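Local coordinates for protein bottromycin amidohydrolase (Streptomyces purpureus, PDB 6I5S) that uses a two-zinc amidohydrolase active site and probably hydrolyses a thiazoline-bearing peptide intermediate, acting as a gatekeeper of bottromycin biosynthesis, at residues Phe90-Ala95 / Val104-His109; Ala113-Trp118 / Pro206-Val211; Val146-Gly149 / His153-Gln156; Ala157-Ser162 / Ala168-Asp173; Pro191-Leu196 / Leu217-Arg222. All coordinates share one frame; numbering follows the deposited sequence.

Contact 1: residues Phe90-Ala95 / Val104-His109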
# COMPACT_ATOMS: atom_id res chain seq x y z
N PHE A 90 3.87 -6.98 5.49
CA PHE A 90 3.40 -6.49 4.19
C PHE A 90 3.63 -4.99 4.04
O PHE A 90 3.70 -4.24 5.02
CB PHE A 90 1.89 -6.75 4.03
CG PHE A 90 1.50 -8.17 4.31
CD1 PHE A 90 2.29 -9.22 3.88
CD2 PHE A 90 0.37 -8.44 5.03
CE1 PHE A 90 1.97 -10.54 4.22
CE2 PHE A 90 0.04 -9.79 5.36
CZ PHE A 90 0.86 -10.81 4.92
N VAL A 91 3.73 -4.58 2.77
CA VAL A 91 3.92 -3.18 2.40
C VAL A 91 2.80 -2.78 1.47
O VAL A 91 2.68 -3.32 0.36
CB VAL A 91 5.28 -2.94 1.72
CG1 VAL A 91 5.47 -1.38 1.55
CG2 VAL A 91 6.41 -3.57 2.56
N ASP A 92 1.97 -1.83 1.91
CA ASP A 92 1.03 -1.21 0.97
C ASP A 92 1.81 -0.20 0.12
O ASP A 92 2.21 0.87 0.61
CB ASP A 92 -0.16 -0.55 1.67
CG ASP A 92 -1.21 -0.04 0.69
OD1 ASP A 92 -2.36 0.07 1.08
OD2 ASP A 92 -0.87 0.26 -0.50
N ALA A 93 2.02 -0.54 -1.13
CA ALA A 93 2.91 0.24 -2.00
C ALA A 93 2.28 1.53 -2.54
O ALA A 93 2.97 2.30 -3.25
CB ALA A 93 3.40 -0.61 -3.13
N HIS A 94 1.04 1.83 -2.20
CA HIS A 94 0.44 3.09 -2.63
C HIS A 94 -0.67 3.44 -1.65
O HIS A 94 -1.83 3.19 -1.94
CB HIS A 94 -0.12 2.98 -4.03
CG HIS A 94 -0.46 4.30 -4.68
ND1 HIS A 94 0.06 4.70 -5.90
CD2 HIS A 94 -1.27 5.32 -4.28
CE1 HIS A 94 -0.39 5.91 -6.19
NE2 HIS A 94 -1.22 6.30 -5.25
N ALA A 95 -0.34 4.04 -0.50
CA ALA A 95 -1.33 4.37 0.50
C ALA A 95 -1.40 5.89 0.65
O ALA A 95 -0.44 6.60 0.35
CB ALA A 95 -1.03 3.71 1.85
N VAL A 104 -4.10 2.09 11.99
CA VAL A 104 -4.60 0.91 12.68
C VAL A 104 -5.12 -0.13 11.70
O VAL A 104 -4.83 -1.32 11.84
CB VAL A 104 -5.68 1.31 13.72
CG1 VAL A 104 -6.34 0.02 14.27
CG2 VAL A 104 -5.06 2.16 14.87
N GLY A 105 -5.86 0.31 10.67
CA GLY A 105 -6.33 -0.61 9.64
C GLY A 105 -5.20 -1.36 8.97
O GLY A 105 -5.27 -2.59 8.80
N LEU A 106 -4.12 -0.65 8.62
CA LEU A 106 -2.98 -1.34 8.02
C LEU A 106 -2.40 -2.39 8.96
O LEU A 106 -2.22 -3.55 8.54
CB LEU A 106 -1.91 -0.33 7.59
CG LEU A 106 -2.33 0.61 6.47
CD1 LEU A 106 -1.30 1.71 6.29
CD2 LEU A 106 -2.54 -0.12 5.15
N LEU A 107 -2.13 -2.02 10.25
CA LEU A 107 -1.48 -2.95 11.17
C LEU A 107 -2.32 -4.20 11.36
O LEU A 107 -1.79 -5.31 11.39
CB LEU A 107 -1.31 -2.28 12.54
CG LEU A 107 -0.21 -1.23 12.60
CD1 LEU A 107 -0.28 -0.60 14.00
CD2 LEU A 107 1.13 -1.89 12.33
N VAL A 108 -3.61 -4.02 11.52
CA VAL A 108 -4.51 -5.15 11.78
C VAL A 108 -4.45 -6.16 10.64
O VAL A 108 -4.68 -7.36 10.85
CB VAL A 108 -5.95 -4.60 11.98
CG1 VAL A 108 -7.00 -5.63 11.66
CG2 VAL A 108 -6.09 -4.06 13.39
N HIS A 109 -4.13 -5.71 9.43
CA HIS A 109 -4.10 -6.56 8.26
C HIS A 109 -2.70 -6.97 7.87
O HIS A 109 -2.52 -7.52 6.77
CB HIS A 109 -4.85 -5.89 7.09
CG HIS A 109 -6.31 -5.82 7.37
ND1 HIS A 109 -6.88 -4.79 8.08
CD2 HIS A 109 -7.32 -6.69 7.07
CE1 HIS A 109 -8.18 -5.04 8.24
NE2 HIS A 109 -8.47 -6.18 7.65
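The side chain of Asp-92 extends with CG opposite the backbone N (chi1 -173°), and that of Leu-106 leaves its helix with CG opposite the carbonyl carbon (chi1 -66°); the two meet nearly at right angles between strand and helix. OD1 of Asp-92 lies 4.1 Å from CD2 of Leu-106, a methyl resting against a carboxylate whose polar needs are met by other groups: OD1 is hydrogen-bonded to Thr-347, and OD2 accepts the backbone N of His-94 at 3.0 Å. This second bond closes an Asx turn where the chain bends out of the strand. Strand 84-95, helix 100-108 and strand 111-116 form a beta-alpha-beta unit, and the strand end carries the His-X-His zinc motif of the amidohydrolase superfamily: His-94 and His-96 both bind a zinc ion. Replacing Asp-92 with alanine is likely to leave the N-H of His-94 and the hydroxyl of Thr-347 without their carboxylate partner, and set the turn before the zinc ligand free to shift. At the other end of the contact, CD2 of Phe-90 brings the ring edge to within 3.5 Å of the carbonyl O of His-109, an oxygen near the ring plane and hydrogen-bonded to His-361. His-109, the first residue past the helix, turns its ring back, ND1 donating to Gly-105 O at 2.8 Å with that oxygen almost in the imidazole plane.

Contact 2: residues Ala113-Trp118 / Pro206-Val211. With ZN (zinc ion), chain B.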
# COMPACT_ATOMS: atom_id res chain seq x y z
N ALA A 113 4.48 -1.50 6.79
CA ALA A 113 5.11 -0.38 6.12
C ALA A 113 4.21 0.03 4.94
O ALA A 113 3.34 -0.72 4.50
CB ALA A 113 6.51 -0.74 5.61
N TYR A 114 4.35 1.28 4.52
CA TYR A 114 3.58 1.75 3.38
C TYR A 114 4.39 2.86 2.68
O TYR A 114 5.16 3.58 3.33
CB TYR A 114 2.20 2.26 3.81
CG TYR A 114 2.21 3.45 4.78
CD1 TYR A 114 2.04 4.77 4.34
CD2 TYR A 114 2.37 3.25 6.15
CE1 TYR A 114 2.09 5.85 5.23
CE2 TYR A 114 2.39 4.33 7.08
CZ TYR A 114 2.22 5.62 6.61
OH TYR A 114 2.24 6.64 7.46
N ARG A 115 4.16 2.98 1.37
CA ARG A 115 4.58 4.16 0.60
C ARG A 115 3.45 5.17 0.63
O ARG A 115 2.32 4.92 0.17
CB ARG A 115 4.97 3.81 -0.83
CG ARG A 115 6.12 2.85 -0.92
CD ARG A 115 6.72 2.79 -2.35
NE ARG A 115 5.69 2.56 -3.39
CZ ARG A 115 5.87 2.67 -4.70
NH1 ARG A 115 4.88 2.46 -5.56
NH2 ARG A 115 7.07 2.99 -5.24
N GLN A 116 3.76 6.33 1.15
CA GLN A 116 2.87 7.49 1.18
C GLN A 116 3.17 8.32 -0.05
O GLN A 116 4.15 9.07 -0.07
CB GLN A 116 3.08 8.31 2.44
CG GLN A 116 2.24 9.59 2.48
CD GLN A 116 0.76 9.30 2.60
OE1 GLN A 116 0.35 8.28 3.14
NE2 GLN A 116 -0.05 10.21 2.10
N LEU A 117 2.32 8.20 -1.05
CA LEU A 117 2.61 8.80 -2.36
C LEU A 117 2.05 10.21 -2.49
O LEU A 117 2.02 10.75 -3.60
CB LEU A 117 2.10 7.85 -3.47
CG LEU A 117 3.31 7.27 -4.20
CD1 LEU A 117 4.27 6.55 -3.31
CD2 LEU A 117 2.84 6.35 -5.29
N TRP A 118 1.67 10.83 -1.39
CA TRP A 118 1.44 12.25 -1.31
C TRP A 118 1.94 12.65 0.07
O TRP A 118 1.17 12.88 0.97
CB TRP A 118 -0.04 12.61 -1.49
CG TRP A 118 -0.24 13.93 -2.03
CD1 TRP A 118 0.15 15.12 -1.49
CD2 TRP A 118 -0.91 14.24 -3.26
NE1 TRP A 118 -0.23 16.16 -2.31
CE2 TRP A 118 -0.88 15.65 -3.40
CE3 TRP A 118 -1.52 13.47 -4.26
CZ2 TRP A 118 -1.46 16.30 -4.50
CZ3 TRP A 118 -2.08 14.11 -5.35
CH2 TRP A 118 -2.04 15.51 -5.46
N PRO A 206 14.96 8.52 -5.66
CA PRO A 206 14.05 7.85 -6.61
C PRO A 206 12.87 8.71 -6.99
O PRO A 206 12.37 9.49 -6.18
CB PRO A 206 13.57 6.61 -5.84
CG PRO A 206 13.75 6.91 -4.46
CD PRO A 206 14.93 7.88 -4.34
N VAL A 207 12.46 8.56 -8.26
CA VAL A 207 11.28 9.23 -8.79
C VAL A 207 10.21 8.18 -9.10
O VAL A 207 10.47 7.20 -9.82
CB VAL A 207 11.61 10.05 -10.05
CG1 VAL A 207 10.34 10.70 -10.59
CG2 VAL A 207 12.72 11.09 -9.74
N VAL A 208 9.01 8.39 -8.56
CA VAL A 208 7.91 7.47 -8.73
C VAL A 208 6.72 8.26 -9.25
O VAL A 208 6.76 9.48 -9.35
CB VAL A 208 7.54 6.73 -7.42
CG1 VAL A 208 8.68 5.89 -6.94
CG2 VAL A 208 7.11 7.72 -6.32
N GLY A 209 5.62 7.57 -9.54
CA GLY A 209 4.36 8.23 -9.80
C GLY A 209 3.78 7.91 -11.18
O GLY A 209 3.86 6.76 -11.66
N HIS A 210 3.09 8.89 -11.75
CA HIS A 210 2.39 8.73 -13.01
C HIS A 210 3.32 8.97 -14.17
O HIS A 210 4.01 9.98 -14.18
CB HIS A 210 1.23 9.73 -13.13
CG HIS A 210 0.16 9.56 -12.09
ND1 HIS A 210 -1.05 10.22 -12.17
CD2 HIS A 210 0.11 8.82 -10.95
CE1 HIS A 210 -1.80 9.89 -11.12
NE2 HIS A 210 -1.11 9.04 -10.37
N VAL A 211 3.28 8.11 -15.20
CA VAL A 211 4.05 8.42 -16.41
C VAL A 211 3.47 9.70 -16.98
O VAL A 211 2.29 9.74 -17.31
CB VAL A 211 3.98 7.29 -17.46
CG1 VAL A 211 4.64 7.70 -18.79
CG2 VAL A 211 4.59 5.99 -16.90
ZN ZN B . -2.25 8.35 -8.68
O HOH W 1 -3.49 10.07 -8.37
O HOH W 2 -3.66 7.93 -7.00
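The guanidinium of Arg-115 has CD1 of Leu-117 over one face, 4.2 Å above its plane and displaced toward the rim, while CG1 of Val-208 approaches obliquely, 3.7 Å from NH2. Val-208 serves both neighbours, for its other branch, CG2, lies 4.3 Å from CD1 of Leu-117. A branched apolar residue suits this spot, one methyl against the guanidinium and the other against a leucine methyl, while the nitrogens of Arg-115 are taken up by Ala-93 O, the carboxylate of Glu-228 and Ser-226 OG. The arginine chain bends at chi3 (-52°) to carry its charge to those acceptors, and the salt bridge with Glu-228 probably offsets it in this buried setting. Two residues on from Val-208, the second flat group comes into play: NE2 of His-210 binds the zinc ion at 2.2 Å, beside two waters, with His-229 and the carboxylated lysine at position 183 completing the site. Tyr-185 stacks on this imidazole and Asp-186 holds ND1, which fixes its rotation. Between the two residues sits Gly-209, whose backbone angles would press a CB against the preceding carbonyl oxygen. The contact lies deep in the chain: strand 111-116 runs between the parallel strands 84-95 and 139-142, and the loop of 206-211, which follows helix 190-203, packs beside it through Val-208, itself touching strand 226-228.

Contact 3: residues Val146-Gly149 / His153-Gln156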
# COMPACT_ATOMS: atom_id res chain seq x y z
N VAL A 146 3.86 16.09 -4.19
CA VAL A 146 3.75 15.61 -5.57
C VAL A 146 4.13 16.78 -6.47
O VAL A 146 3.73 17.93 -6.22
CB VAL A 146 2.35 15.08 -5.96
CG1 VAL A 146 1.96 13.87 -5.10
CG2 VAL A 146 1.33 16.16 -5.89
N VAL A 147 4.88 16.50 -7.53
CA VAL A 147 5.36 17.50 -8.47
C VAL A 147 4.50 17.38 -9.73
O VAL A 147 4.24 16.26 -10.18
CB VAL A 147 6.84 17.27 -8.82
CG1 VAL A 147 7.24 18.03 -9.94
CG2 VAL A 147 7.67 17.63 -7.50
N ASP A 148 4.04 18.50 -10.24
CA ASP A 148 3.23 18.53 -11.44
C ASP A 148 3.58 19.76 -12.24
O ASP A 148 4.23 20.69 -11.74
CB ASP A 148 1.73 18.54 -11.13
CG ASP A 148 0.87 17.89 -12.25
OD1 ASP A 148 1.42 17.49 -13.30
OD2 ASP A 148 -0.38 17.81 -12.08
N GLY A 149 3.17 19.77 -13.52
CA GLY A 149 3.47 20.89 -14.40
C GLY A 149 2.38 21.94 -14.36
O GLY A 149 1.34 21.79 -13.71
N HIS A 153 -4.05 19.24 -13.12
CA HIS A 153 -5.43 19.09 -12.66
C HIS A 153 -5.56 19.18 -11.13
O HIS A 153 -6.68 19.19 -10.62
CB HIS A 153 -5.97 17.76 -13.15
CG HIS A 153 -6.20 17.71 -14.64
ND1 HIS A 153 -7.25 17.01 -15.20
CD2 HIS A 153 -5.54 18.30 -15.66
CE1 HIS A 153 -7.21 17.16 -16.52
NE2 HIS A 153 -6.18 17.93 -16.82
N VAL A 154 -4.45 19.23 -10.40
CA VAL A 154 -4.48 19.34 -8.94
C VAL A 154 -3.57 20.47 -8.50
O VAL A 154 -2.70 20.27 -7.65
CB VAL A 154 -4.06 18.02 -8.27
CG1 VAL A 154 -5.21 17.02 -8.36
CG2 VAL A 154 -2.79 17.46 -8.91
N PRO A 155 -3.76 21.68 -9.03
CA PRO A 155 -2.78 22.75 -8.78
C PRO A 155 -2.71 23.21 -7.33
O PRO A 155 -1.69 23.76 -6.91
CB PRO A 155 -3.26 23.88 -9.70
CG PRO A 155 -4.69 23.63 -9.88
CD PRO A 155 -4.86 22.13 -9.89
N GLN A 156 -3.78 22.99 -6.57
CA GLN A 156 -3.81 23.39 -5.17
C GLN A 156 -2.85 22.52 -4.36
O GLN A 156 -1.99 23.03 -3.62
CB GLN A 156 -5.24 23.29 -4.62
CG GLN A 156 -5.82 21.86 -4.44
CD GLN A 156 -6.01 21.07 -5.75
OE1 GLN A 156 -5.89 21.62 -6.84
NE2 GLN A 156 -6.30 19.79 -5.62
O HOH W 3 -2.47 16.88 -13.48
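Asp-148 lies in extended chain (phi/psi -144/165) and faces the loop of Val-154 without any backbone pairing, the closest CA atoms across the contact being those of Asp-148 and Pro-155, 7.8 Å apart. The loop is part of the connection between two short parallel strands, 147-148 and 159-160, which form a small two-stranded sheet of their own; since the strands run the same way, the chain must travel back past the first before it can enter the second. One carboxylate and a water link the two segments. OD2 of Asp-148 is 4.1 Å from the backbone N of His-153, too far for a direct bond, and the water fills the gap, donating to OD2 at 2.7 Å and accepting from His-153 N at 2.9 Å. An aspartate fits here because its two oxygens can serve two directions at once. OD1 takes a weak bond from Gly-149 N, next in its own chain, and a second from the backbone N of Asp-187, further along the chain. OD2 is also held by the hydroxyl of Ser-152, which bonds to Val-154 N as well, so serine and water together fasten the carboxylate to the start of the loop. Val-154 supplies the apolar part of the contact, crossing the aspartate side chain at about a right angle. With chi1 at -76°, CG1 stands opposite the carbonyl carbon, and the other methyl, CG2, is the one that reaches the carboxylate, 4.0 Å from OD2 of Asp-148.

Contact 4: residues Ala157-Ser162 / Ala168-Asp173; sequences AATIVS and AKVVDD
Val-170 directs a single methyl, CG2, at Thr-159 and Val-161, two residues spaced one apart on extended chain and thus facing the same way. This is strand-on-helix packing: strand 159-160, the partner of strand 147-148 in a small parallel sheet, leads directly into helix 164-177, which folds back over it. Val-170 has the conformation usual for valine in a helix (chi1 177°), with CG1 opposite the backbone N and CG2 beside it; this sends CG2 out toward the strand, while the residue also touches Val-147 and Ile-182. In Thr-159, chi1 of -58° keeps the hydroxyl beside the backbone N and turns the methyl CG2 outward, so that carbon, not oxygen, meets the valine at 4.1 Å from Val-170 CG2. The two side chains run alongside one another with opposite headings. Threonine suits a place at the surface, giving the helix a methyl and keeping a polar group on its flank. Val-161 is buried and wholly apolar; its chi1 of 177° puts CG2 beside the backbone N, from where it meets Val-170 at a slant, 4.2 Å from CG2 to CG2. The three methyls form an almost equilateral triangle, its last side being the 4.3 Å from Thr-159 CG2 to Val-161 CG2.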
# COMPACT_ATOMS: atom_id res chain seq x y z
N ALA A 157 -2.94 21.21 -4.54
CA ALA A 157 -2.18 20.25 -3.76
C ALA A 157 -0.80 19.96 -4.32
O ALA A 157 0.06 19.48 -3.58
CB ALA A 157 -2.97 18.94 -3.66
N ALA A 158 -0.57 20.22 -5.60
CA ALA A 158 0.70 19.87 -6.20
C ALA A 158 1.70 21.02 -6.08
O ALA A 158 1.34 22.19 -6.02
CB ALA A 158 0.53 19.52 -7.69
N THR A 159 2.97 20.65 -6.06
CA THR A 159 4.08 21.59 -6.22
C THR A 159 4.29 21.77 -7.72
O THR A 159 4.73 20.83 -8.37
CB THR A 159 5.32 21.03 -5.58
OG1 THR A 159 5.04 20.78 -4.23
CG2 THR A 159 6.54 22.02 -5.67
N ILE A 160 4.00 22.96 -8.26
CA ILE A 160 4.11 23.20 -9.69
C ILE A 160 5.55 23.52 -10.05
O ILE A 160 6.16 24.48 -9.54
CB ILE A 160 3.18 24.33 -10.14
CG1 ILE A 160 1.73 24.04 -9.74
CG2 ILE A 160 3.31 24.51 -11.63
CD1 ILE A 160 1.19 22.74 -10.25
N VAL A 161 6.10 22.71 -10.95
CA VAL A 161 7.49 22.83 -11.39
C VAL A 161 7.46 23.12 -12.89
O VAL A 161 6.82 22.40 -13.66
CB VAL A 161 8.29 21.56 -11.05
CG1 VAL A 161 9.66 21.60 -11.55
CG2 VAL A 161 8.27 21.32 -9.52
N SER A 162 8.11 24.20 -13.29
CA SER A 162 8.15 24.56 -14.70
C SER A 162 9.56 24.90 -15.18
O SER A 162 9.71 25.38 -16.32
CB SER A 162 7.20 25.72 -14.94
OG SER A 162 7.70 26.87 -14.33
N ALA A 168 15.13 22.17 -8.48
CA ALA A 168 16.15 22.21 -7.43
C ALA A 168 15.52 22.37 -6.05
O ALA A 168 15.99 21.78 -5.06
CB ALA A 168 17.12 23.36 -7.75
N LYS A 169 14.48 23.20 -5.94
CA LYS A 169 13.84 23.43 -4.65
C LYS A 169 13.20 22.16 -4.10
O LYS A 169 13.11 21.99 -2.88
CB LYS A 169 12.78 24.53 -4.77
CG LYS A 169 13.29 26.00 -4.98
CD LYS A 169 12.01 26.90 -5.09
CE LYS A 169 12.30 28.32 -5.33
NZ LYS A 169 11.03 29.09 -5.47
N VAL A 170 12.73 21.27 -4.97
CA VAL A 170 12.18 20.02 -4.49
C VAL A 170 13.29 19.10 -3.99
O VAL A 170 13.17 18.49 -2.92
CB VAL A 170 11.32 19.35 -5.56
CG1 VAL A 170 10.80 17.99 -5.08
CG2 VAL A 170 10.24 20.28 -5.99
N VAL A 171 14.37 19.00 -4.76
CA VAL A 171 15.52 18.22 -4.33
C VAL A 171 16.06 18.75 -2.97
O VAL A 171 16.41 17.97 -2.08
CB VAL A 171 16.59 18.25 -5.44
CG1 VAL A 171 17.93 17.72 -4.96
CG2 VAL A 171 16.15 17.38 -6.68
N ASP A 172 16.05 20.07 -2.77
CA ASP A 172 16.47 20.64 -1.47
C ASP A 172 15.62 20.14 -0.31
O ASP A 172 16.15 19.86 0.78
CB ASP A 172 16.39 22.15 -1.51
CG ASP A 172 17.42 22.80 -2.45
OD1 ASP A 172 18.47 22.15 -2.71
OD2 ASP A 172 17.23 23.98 -2.85
N ASP A 173 14.28 20.15 -0.50
CA ASP A 173 13.36 19.64 0.51
C ASP A 173 13.61 18.15 0.79
O ASP A 173 13.61 17.72 1.94
CB ASP A 173 11.92 19.82 0.06
CG ASP A 173 11.34 21.21 0.33
OD1 ASP A 173 11.95 22.05 0.97
OD2 ASP A 173 10.18 21.45 -0.12

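Contact 5: residues Pro191-Leu196 / Leu217-Arg222; sequences PVFEAL and LDVALR
Phe-193 spans most of the space to Val-219 and Ala-220, reaching from helix 190-203 to helix 217-223, whose backbones stay well apart here: the CA atoms of Phe-193 and Ala-220 are 9.2 Å from each other. CB leaves the first helix in the direction of the second but is still too distant to touch it, and so is CG. With chi1 at 178°, CG lies opposite the backbone N, which stretches the side chain away from its own helix, and chi2 of 88° sets the ring across the CA-CB-CG plane as is usual for phenylalanine. Further out, CD2 comes within 5.0 Å of Val-219 CG1, not yet true contact. The next atom, CE2, is the first to meet a partner, at 4.4 Å from that same CG1. At the tip, CZ lies 4.4 Å from CA of Ala-220 and 4.7 Å from its CB, the ring tilted to both residues, with neither face nor edge leading. These separations describe light apolar contact, without any hydrogen bond. The residue types fit the geometry: a long side chain is well suited to bridging helices whose CA atoms stay this far apart, and the alanine, having just a methyl, lets the ring tip come down to the backbone of the second helix. Val-215, in the loop before that helix, also touches the phenylalanine. Helix 190-203 follows the carboxylated lysine at position 183 and helix 217-223 follows the zinc ligand His-210, an order consistent with neighbouring outer helices of the (beta/alpha)8 barrel found in the amidohydrolase superfamily.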
# COMPACT_ATOMS: atom_id res chain seq x y z
N PRO A 191 10.77 18.47 -20.93
CA PRO A 191 12.12 18.96 -20.55
C PRO A 191 12.32 19.03 -19.03
O PRO A 191 13.44 18.84 -18.50
CB PRO A 191 12.18 20.35 -21.20
CG PRO A 191 11.03 20.52 -22.00
CD PRO A 191 10.02 19.46 -21.72
N VAL A 192 11.25 19.36 -18.31
CA VAL A 192 11.30 19.40 -16.87
C VAL A 192 11.46 18.00 -16.28
O VAL A 192 12.28 17.80 -15.37
CB VAL A 192 10.07 20.15 -16.33
CG1 VAL A 192 10.08 20.16 -14.81
CG2 VAL A 192 10.03 21.60 -16.85
N PHE A 193 10.71 17.02 -16.80
CA PHE A 193 10.89 15.64 -16.37
C PHE A 193 12.34 15.19 -16.59
O PHE A 193 12.94 14.55 -15.71
CB PHE A 193 9.91 14.73 -17.11
CG PHE A 193 10.06 13.28 -16.78
CD1 PHE A 193 9.37 12.75 -15.70
CD2 PHE A 193 10.89 12.49 -17.52
CE1 PHE A 193 9.50 11.39 -15.41
CE2 PHE A 193 11.02 11.14 -17.26
CZ PHE A 193 10.35 10.59 -16.20
N GLU A 194 12.90 15.49 -17.76
CA GLU A 194 14.25 15.00 -18.06
C GLU A 194 15.26 15.58 -17.09
O GLU A 194 16.19 14.87 -16.65
CB GLU A 194 14.66 15.37 -19.50
CG GLU A 194 13.91 14.60 -20.55
CD GLU A 194 14.17 15.06 -21.98
OE1 GLU A 194 14.96 16.01 -22.26
OE2 GLU A 194 13.54 14.44 -22.87
N ALA A 195 15.13 16.88 -16.80
CA ALA A 195 16.01 17.51 -15.83
C ALA A 195 15.81 16.93 -14.43
O ALA A 195 16.79 16.73 -13.71
CB ALA A 195 15.79 19.01 -15.81
N LEU A 196 14.55 16.67 -14.05
CA LEU A 196 14.23 16.14 -12.72
C LEU A 196 14.83 14.76 -12.54
O LEU A 196 15.48 14.49 -11.53
CB LEU A 196 12.72 16.07 -12.55
CG LEU A 196 12.18 15.35 -11.31
CD1 LEU A 196 12.62 16.09 -10.10
CD2 LEU A 196 10.69 15.35 -11.40
N LEU A 217 6.77 6.26 -22.94
CA LEU A 217 6.69 5.22 -21.92
C LEU A 217 8.05 4.59 -21.69
O LEU A 217 8.42 4.32 -20.54
CB LEU A 217 5.68 4.15 -22.34
CG LEU A 217 5.60 2.90 -21.52
CD1 LEU A 217 5.10 3.20 -20.12
CD2 LEU A 217 4.67 1.91 -22.22
N ASP A 218 8.79 4.33 -22.76
CA ASP A 218 10.07 3.65 -22.58
C ASP A 218 11.04 4.51 -21.79
O ASP A 218 11.82 4.00 -20.99
CB ASP A 218 10.67 3.26 -23.93
CG ASP A 218 10.34 4.25 -25.00
OD1 ASP A 218 9.14 4.36 -25.34
OD2 ASP A 218 11.28 4.93 -25.47
N VAL A 219 11.01 5.83 -22.01
CA VAL A 219 11.84 6.73 -21.20
C VAL A 219 11.43 6.69 -19.73
O VAL A 219 12.28 6.65 -18.82
CB VAL A 219 11.74 8.16 -21.80
CG1 VAL A 219 12.44 9.15 -20.96
CG2 VAL A 219 12.27 8.17 -23.21
N ALA A 220 10.14 6.71 -19.45
CA ALA A 220 9.68 6.67 -18.07
C ALA A 220 10.08 5.37 -17.40
O ALA A 220 10.49 5.36 -16.23
CB ALA A 220 8.17 6.85 -18.02
N LEU A 221 9.96 4.24 -18.11
CA LEU A 221 10.26 2.95 -17.51
C LEU A 221 11.72 2.84 -17.13
O LEU A 221 12.05 2.22 -16.11
CB LEU A 221 9.91 1.81 -18.46
CG LEU A 221 8.43 1.62 -18.69
CD1 LEU A 221 8.22 0.57 -19.85
CD2 LEU A 221 7.68 1.24 -17.45
N ARG A 222 12.61 3.42 -17.91
CA ARG A 222 14.01 3.28 -17.57
C ARG A 222 14.52 4.34 -16.61
O ARG A 222 15.64 4.20 -16.12
CB ARG A 222 14.89 3.26 -18.84
CG ARG A 222 14.86 4.46 -19.68
CD ARG A 222 15.94 4.32 -20.85
NE ARG A 222 15.67 5.14 -22.00
CZ ARG A 222 16.00 6.42 -22.12
NH1 ARG A 222 16.61 7.04 -21.12
NH2 ARG A 222 15.72 7.07 -23.26

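Contacts 1 and 2, with centres 15 Å apart, share the central sheet, where Ala-95 N and Arg-115 O lie 2.9 Å apart in a probable hydrogen bond between neighbouring strands; each contains a ligand of one of the two zinc ions, His-94 of one and His-210 of the other, both zincs sharing the carboxylated lysine at position 183. Contacts 3 and 4, whose centres are 10 Å apart, are tied by the small parallel sheet, with Val-146 O 2.8 Å from Thr-159 N; the side chain of Val-154 is about 9 Å from zinc. Contact 5 joins both groups: Val-192 CG1 packs 3.6 Å from Val-161 CG1 of contact 4, and Ala-220 CB 3.7 Å from Val-211 CG1 of contact 2.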